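Local coordinates for protein Baccell_00875 (PDB 5NO8) that probably cleaves, as a polysaccharide lyase, the L-rhamnose caps from glucuronic acid in complex arabinogalactan proteins, at residues A[540-545]-A[591-596]; A[148-153]-A[213-218]. All blocks are in the same frame, centred on the assembly; numbering follows the deposited sequence.

Contact 1: residues A[540-545]-A[591-596]. With GOL (glycerol), chain C.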
loop_
_atom_site.group_PDB
_atom_site.type_symbol
_atom_site.label_atom_id
_atom_site.label_comp_id
_atom_site.label_asym_id
_atom_site.label_seq_id
_atom_site.Cartn_x
_atom_site.Cartn_y
_atom_site.Cartn_z
ATOM N N TYR A 540 -10.040 9.306 5.020
ATOM C CA TYR A 540 -10.223 8.937 3.642
ATOM C C TYR A 540 -9.155 7.912 3.390
ATOM O O TYR A 540 -8.028 8.132 3.786
ATOM C CB TYR A 540 -10.015 10.162 2.746
ATOM C CG TYR A 540 -10.069 9.868 1.280
ATOM C CD1 TYR A 540 -11.287 9.714 0.623
ATOM C CD2 TYR A 540 -8.891 9.719 0.529
ATOM C CE1 TYR A 540 -11.344 9.413 -0.728
ATOM C CE2 TYR A 540 -8.939 9.436 -0.830
ATOM C CZ TYR A 540 -10.168 9.274 -1.449
ATOM O OH TYR A 540 -10.224 8.995 -2.792
ATOM N N GLU A 541 -9.487 6.820 2.712
ATOM C CA GLU A 541 -8.483 5.775 2.436
ATOM C C GLU A 541 -8.998 4.721 1.488
ATOM O O GLU A 541 -10.198 4.628 1.201
ATOM C CB GLU A 541 -8.042 5.095 3.734
ATOM C CG GLU A 541 -9.199 4.498 4.531
ATOM C CD GLU A 541 -8.840 3.171 5.188
ATOM O OE1 GLU A 541 -8.251 2.309 4.470
ATOM O OE2 GLU A 541 -9.157 2.966 6.389
ATOM N N GLN A 542 -8.075 3.876 1.037
ATOM C CA GLN A 542 -8.414 2.826 0.117
ATOM C C GLN A 542 -9.428 1.813 0.651
ATOM O O GLN A 542 -10.221 1.279 -0.143
ATOM C CB GLN A 542 -7.138 2.135 -0.381
ATOM C CG GLN A 542 -7.374 0.907 -1.267
ATOM C CD GLN A 542 -7.318 -0.385 -0.495
ATOM O OE1 GLN A 542 -7.074 -0.398 0.699
ATOM N NE2 GLN A 542 -7.535 -1.493 -1.192
ATOM N N SER A 543 -9.427 1.537 1.950
ATOM C CA SER A 543 -10.412 0.597 2.490
ATOM C C SER A 543 -11.740 1.254 2.924
ATOM O O SER A 543 -12.526 0.634 3.632
ATOM C CB SER A 543 -9.822 -0.317 3.574
ATOM O OG SER A 543 -9.597 0.352 4.802
ATOM N N ILE A 544 -11.969 2.499 2.497
ATOM C CA ILE A 544 -13.336 3.063 2.347
ATOM C C ILE A 544 -13.783 3.014 0.890
ATOM O O ILE A 544 -14.869 2.530 0.579
ATOM C CB ILE A 544 -13.383 4.526 2.859
ATOM C CG1 ILE A 544 -13.069 4.544 4.353
ATOM C CG2 ILE A 544 -14.733 5.180 2.528
ATOM C CD1 ILE A 544 -12.737 5.930 4.878
ATOM N N VAL A 545 -12.927 3.473 -0.021
ATOM C CA VAL A 545 -13.265 3.545 -1.437
ATOM C C VAL A 545 -13.435 2.138 -2.036
ATOM O O VAL A 545 -14.420 1.863 -2.730
ATOM C CB VAL A 545 -12.197 4.330 -2.239
ATOM C CG1 VAL A 545 -12.496 4.317 -3.739
ATOM C CG2 VAL A 545 -12.110 5.771 -1.732
ATOM N N ALA A 591 -2.107 -0.746 -3.200
ATOM C CA ALA A 591 -2.559 0.526 -2.678
ATOM C C ALA A 591 -1.675 1.103 -1.573
ATOM O O ALA A 591 -1.239 0.392 -0.646
ATOM C CB ALA A 591 -3.967 0.375 -2.160
ATOM N N ILE A 592 -1.510 2.424 -1.625
ATOM C CA ILE A 592 -0.880 3.141 -0.555
ATOM C C ILE A 592 -1.700 2.954 0.714
ATOM O O ILE A 592 -2.888 3.256 0.746
ATOM C CB ILE A 592 -0.779 4.645 -0.838
ATOM C CG1 ILE A 592 0.138 4.922 -2.041
ATOM C CG2 ILE A 592 -0.262 5.377 0.414
ATOM C CD1 ILE A 592 -0.038 6.318 -2.603
ATOM N N ARG A 593 -1.048 2.400 1.722
ATOM C CA ARG A 593 -1.558 2.260 3.082
ATOM C C ARG A 593 -0.349 2.468 3.985
ATOM O O ARG A 593 0.778 2.111 3.623
ATOM C CB ARG A 593 -2.192 0.885 3.303
ATOM C CG ARG A 593 -3.290 0.549 2.299
ATOM C CD ARG A 593 -3.994 -0.799 2.538
ATOM N NE ARG A 593 -4.470 -0.895 3.909
ATOM C CZ ARG A 593 -5.584 -0.319 4.379
ATOM N NH1 ARG A 593 -6.413 0.328 3.575
ATOM N NH2 ARG A 593 -5.867 -0.404 5.659
ATOM N N HIS A 594 -0.541 3.087 5.133
ATOM C CA HIS A 594 0.609 3.554 5.923
ATOM C C HIS A 594 0.379 3.693 7.430
ATOM O O HIS A 594 1.091 4.427 8.114
ATOM C CB HIS A 594 1.182 4.842 5.323
ATOM C CG HIS A 594 0.205 5.980 5.250
ATOM N ND1 HIS A 594 -0.329 6.591 6.374
ATOM C CD2 HIS A 594 -0.329 6.614 4.187
ATOM C CE1 HIS A 594 -1.144 7.554 5.991
ATOM N NE2 HIS A 594 -1.140 7.614 4.672
ATOM N N TRP A 595 -0.541 2.907 7.973
ATOM C CA TRP A 595 -0.832 2.955 9.420
ATOM C C TRP A 595 -1.003 1.614 10.141
ATOM O O TRP A 595 -0.959 1.572 11.373
ATOM C CB TRP A 595 -2.086 3.825 9.634
ATOM C CG TRP A 595 -3.225 3.331 8.860
ATOM C CD1 TRP A 595 -4.138 2.390 9.240
ATOM C CD2 TRP A 595 -3.565 3.714 7.537
ATOM N NE1 TRP A 595 -5.030 2.173 8.223
ATOM C CE2 TRP A 595 -4.683 2.956 7.156
ATOM C CE3 TRP A 595 -3.027 4.620 6.632
ATOM C CZ2 TRP A 595 -5.273 3.091 5.913
ATOM C CZ3 TRP A 595 -3.600 4.742 5.398
ATOM C CH2 TRP A 595 -4.708 3.974 5.042
ATOM N N ASP A 596 -1.161 0.508 9.417
ATOM C CA ASP A 596 -1.540 -0.740 10.081
ATOM C C ASP A 596 -0.432 -1.372 10.897
ATOM O O ASP A 596 -0.722 -2.144 11.809
ATOM C CB ASP A 596 -2.126 -1.736 9.073
ATOM C CG ASP A 596 -3.471 -1.295 8.568
ATOM O OD1 ASP A 596 -4.396 -1.280 9.412
ATOM O OD2 ASP A 596 -3.604 -0.923 7.368
HETATM C C1 GOL C . -9.858 -0.315 8.605
HETATM O O1 GOL C . -10.765 -0.103 7.510
HETATM C C2 GOL C . -8.403 -0.351 8.128
HETATM O O2 GOL C . -7.930 0.902 7.570
HETATM C C3 GOL C . -7.496 -0.799 9.286
HETATM O O3 GOL C . -6.514 0.170 9.627
HETATM O O HOH W 1 -5.256 4.513 1.675
#
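Charge dominates the meeting of 540-545 with 591-596. Arg593, its chain bent at chi3 (52°), which turns the guanidinium toward the helix start, presents NH1 to Glu541 OE1 at 2.8 Å, nearly along the acceptor's C-O axis. NH2 completes a salt-bridge network at the syn lone pair of Asp596 OD2. A planar donor with several N-H groups suits this place: Arg593 NH1 also reaches Gln542 OE1 (3.0 Å, a more bent bond at 137°), while Gln542 NE2 is held by Trp614 O. An alanine here, in place of the arginine, would remove the cation shared by Glu541 and Asp596 and would probably loosen the loop from the helix start.

Glu541 is also the N-cap of helix 542-559. Its OE1 accepts from Ser543 N and, at a very short 2.4 Å, from Ser543 OG, so three donors grip one oxygen and would probably favour the ionised acid.

Apolar contacts are fewer. The short side chain of Ala591 lets its CB meet Gln542 CG at 3.6 Å, and Trp595 CH2 lies 3.8 Å from Glu541 CB, ring and carboxylate planes 81° apart. Within the loop, Trp595 CZ2 covers one guanidinium face and helps hold it.

Glycerol, probably from the crystallisation liquor, bridges the segments. Its O2 donates to Glu541 OE2 and accepts from Arg593 NH2; Trp595 NE1 is shared between O2 and O3, O3 donates to Asp596 OD1, and O1 to Ser543 OG. The cluster is consistent with a carbohydrate-binding pocket beside a capped helix start.

Contact 2: residues A[148-153]-A[213-218]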
loop_
_atom_site.group_PDB
_atom_site.type_symbol
_atom_site.label_atom_id
_atom_site.label_comp_id
_atom_site.label_asym_id
_atom_site.label_seq_id
_atom_site.Cartn_x
_atom_site.Cartn_y
_atom_site.Cartn_z
ATOM N N PHE A 148 5.722 16.067 -0.262
ATOM C CA PHE A 148 4.503 15.936 -1.091
ATOM C C PHE A 148 3.278 15.903 -0.175
ATOM O O PHE A 148 3.314 15.311 0.926
ATOM C CB PHE A 148 4.534 14.674 -1.961
ATOM C CG PHE A 148 5.543 14.707 -3.067
ATOM C CD1 PHE A 148 5.251 15.321 -4.278
ATOM C CD2 PHE A 148 6.779 14.082 -2.911
ATOM C CE1 PHE A 148 6.182 15.345 -5.317
ATOM C CE2 PHE A 148 7.716 14.116 -3.931
ATOM C CZ PHE A 148 7.421 14.746 -5.126
ATOM N N ASN A 149 2.189 16.521 -0.649
ATOM C CA ASN A 149 0.984 16.766 0.162
ATOM C C ASN A 149 0.075 15.538 0.166
ATOM O O ASN A 149 -0.997 15.536 -0.444
ATOM C CB ASN A 149 0.278 18.030 -0.380
ATOM C CG ASN A 149 -0.615 18.708 0.638
ATOM O OD1 ASN A 149 -0.618 18.376 1.811
ATOM N ND2 ASN A 149 -1.386 19.698 0.164
ATOM N N ASP A 150 0.563 14.475 0.801
ATOM C CA ASP A 150 -0.071 13.162 0.813
ATOM C C ASP A 150 -0.573 12.948 2.233
ATOM O O ASP A 150 0.156 12.513 3.145
ATOM C CB ASP A 150 0.919 12.067 0.392
ATOM C CG ASP A 150 0.252 10.707 0.168
ATOM O OD1 ASP A 150 -0.821 10.417 0.783
ATOM O OD2 ASP A 150 0.796 9.912 -0.651
ATOM N N ASN A 151 -1.829 13.316 2.441
ATOM C CA ASN A 151 -2.459 13.195 3.744
ATOM C C ASN A 151 -3.985 13.267 3.568
ATOM O O ASN A 151 -4.463 13.538 2.472
ATOM C CB ASN A 151 -1.917 14.260 4.712
ATOM C CG ASN A 151 -1.901 15.637 4.100
ATOM O OD1 ASN A 151 -2.960 16.227 3.924
ATOM N ND2 ASN A 151 -0.692 16.147 3.748
ATOM N N TYR A 152 -4.704 12.975 4.645
ATOM C CA TYR A 152 -6.122 12.673 4.612
ATOM C C TYR A 152 -6.901 13.555 5.585
ATOM O O TYR A 152 -7.420 13.054 6.577
ATOM C CB TYR A 152 -6.340 11.208 5.005
ATOM C CG TYR A 152 -5.668 10.153 4.136
ATOM C CD1 TYR A 152 -5.651 10.258 2.740
ATOM C CD2 TYR A 152 -5.138 8.995 4.720
ATOM C CE1 TYR A 152 -5.061 9.262 1.945
ATOM C CE2 TYR A 152 -4.566 7.995 3.940
ATOM C CZ TYR A 152 -4.510 8.126 2.569
ATOM O OH TYR A 152 -3.924 7.106 1.792
ATOM N N PRO A 153 -6.989 14.862 5.315
ATOM C CA PRO A 153 -7.763 15.738 6.228
ATOM C C PRO A 153 -9.269 15.425 6.185
ATOM O O PRO A 153 -9.894 15.340 7.225
ATOM C CB PRO A 153 -7.470 17.147 5.698
ATOM C CG PRO A 153 -7.104 16.939 4.261
ATOM C CD PRO A 153 -6.405 15.620 4.196
ATOM N N GLN A 213 -3.802 9.731 9.718
ATOM C CA GLN A 213 -4.398 10.680 8.787
ATOM C C GLN A 213 -3.388 11.450 7.935
ATOM O O GLN A 213 -3.759 12.358 7.188
ATOM C CB GLN A 213 -5.258 11.703 9.549
ATOM C CG GLN A 213 -6.153 11.157 10.649
ATOM C CD GLN A 213 -7.105 10.083 10.163
ATOM O OE1 GLN A 213 -7.443 10.012 8.979
ATOM N NE2 GLN A 213 -7.557 9.253 11.087
ATOM N N THR A 214 -2.109 11.084 8.044
ATOM C CA THR A 214 -1.086 11.693 7.235
ATOM C C THR A 214 -0.019 10.686 6.906
ATOM O O THR A 214 0.297 9.879 7.745
ATOM C CB THR A 214 -0.420 12.862 7.964
ATOM O OG1 THR A 214 0.589 13.408 7.117
ATOM C CG2 THR A 214 0.220 12.459 9.298
ATOM N N ARG A 215 0.549 10.793 5.712
ATOM C CA ARG A 215 1.642 9.936 5.328
ATOM C C ARG A 215 2.938 10.406 5.964
ATOM O O ARG A 215 3.926 9.673 5.997
ATOM C CB ARG A 215 1.766 9.876 3.832
ATOM C CG ARG A 215 2.609 8.712 3.349
ATOM C CD ARG A 215 2.310 8.399 1.930
ATOM N NE ARG A 215 3.214 7.387 1.410
ATOM C CZ ARG A 215 3.365 7.139 0.122
ATOM N NH1 ARG A 215 2.660 7.827 -0.801
ATOM N NH2 ARG A 215 4.229 6.202 -0.257
ATOM N N GLY A 216 2.943 11.631 6.483
ATOM C CA GLY A 216 4.127 12.214 7.042
ATOM C C GLY A 216 4.923 12.974 5.990
ATOM O O GLY A 216 4.397 13.379 4.950
ATOM N N ILE A 217 6.184 13.218 6.314
ATOM C CA ILE A 217 7.086 14.016 5.492
ATOM C C ILE A 217 8.072 13.092 4.801
ATOM O O ILE A 217 8.840 12.444 5.462
ATOM C CB ILE A 217 7.866 15.043 6.322
ATOM C CG1 ILE A 217 6.909 16.000 7.062
ATOM C CG2 ILE A 217 8.851 15.831 5.450
ATOM C CD1 ILE A 217 5.959 16.774 6.191
ATOM N N ILE A 218 8.051 13.093 3.483
ATOM C CA ILE A 218 8.921 12.222 2.662
ATOM C C ILE A 218 10.296 12.872 2.483
ATOM O O ILE A 218 10.381 14.063 2.199
ATOM C CB ILE A 218 8.274 11.965 1.290
ATOM C CG1 ILE A 218 6.970 11.152 1.473
ATOM C CG2 ILE A 218 9.243 11.281 0.331
ATOM C CD1 ILE A 218 5.949 11.351 0.389
HETATM O O HOH W 2 5.467 14.324 2.536
HETATM O O HOH W 3 1.778 14.415 4.123
#
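Asp150 and Arg215 reach toward each other from antiparallel backbones, each with CG anti to its backbone N (chi1 -171° and -163°). The arginine runs extended from CG to NE, so Arg215 CD passes the carboxylate, 3.4 Å from Asp150 OD2, before NH1 binds that oxygen at 2.8 Å. Carboxylate and guanidinium stand 85° apart: the oxygen lies in the guanidinium plane, yet is itself met from above its carboxylate. Thr165 N also donates to Asp150 OD2, Thr165 O accepts from Arg215 NH1, and Asp608 pairs with NH2. Gln213 OE1 turns to Asn539 N, while Tyr152 CB lies 3.6 Å from Gln213 O and the tyrosine ring goes on to His594.

Backbone bonds flank a single bridge between Asn151 and Thr214: Arg215 N donates to Asp150 O (3.1 Å), and Tyr152 N to Gln213 O (2.8 Å). Thr214 OG1 accepts from Gly216 N at 3.0 Å in an ST turn. One water links Phe148 O with Gly216 O and Ile218 N, and Ile218 CD1 packs against Phe148 CB (4.3 Å).

With both charges buried, Asp150 would probably depend on Arg215 and Thr165 N for its ionised state, and Arg215 on Asp150, Asp608 and Thr165 O.

In the fold
Both contacts are buried near the centre of the folded chain, contact 1 about 7 Å and contact 2 about 14 Å from it, measured between centres. Contact 1 joins the start of helix 542-559 to a loop leading into helix 596-600, within the helical part; contact 2 pairs a loop with the approach to strand 217-221, in the beta-rich part. Each has a buried acid-arginine pair and both use bridging water, but in contact 1 side chains carry the direct bonding and take up a polyol, whereas contact 2 adds direct backbone bonds and an apolar end. The two meet where the His594 ring lies against that of Tyr152 and where Ile592 CD1 touches Arg215 NH1.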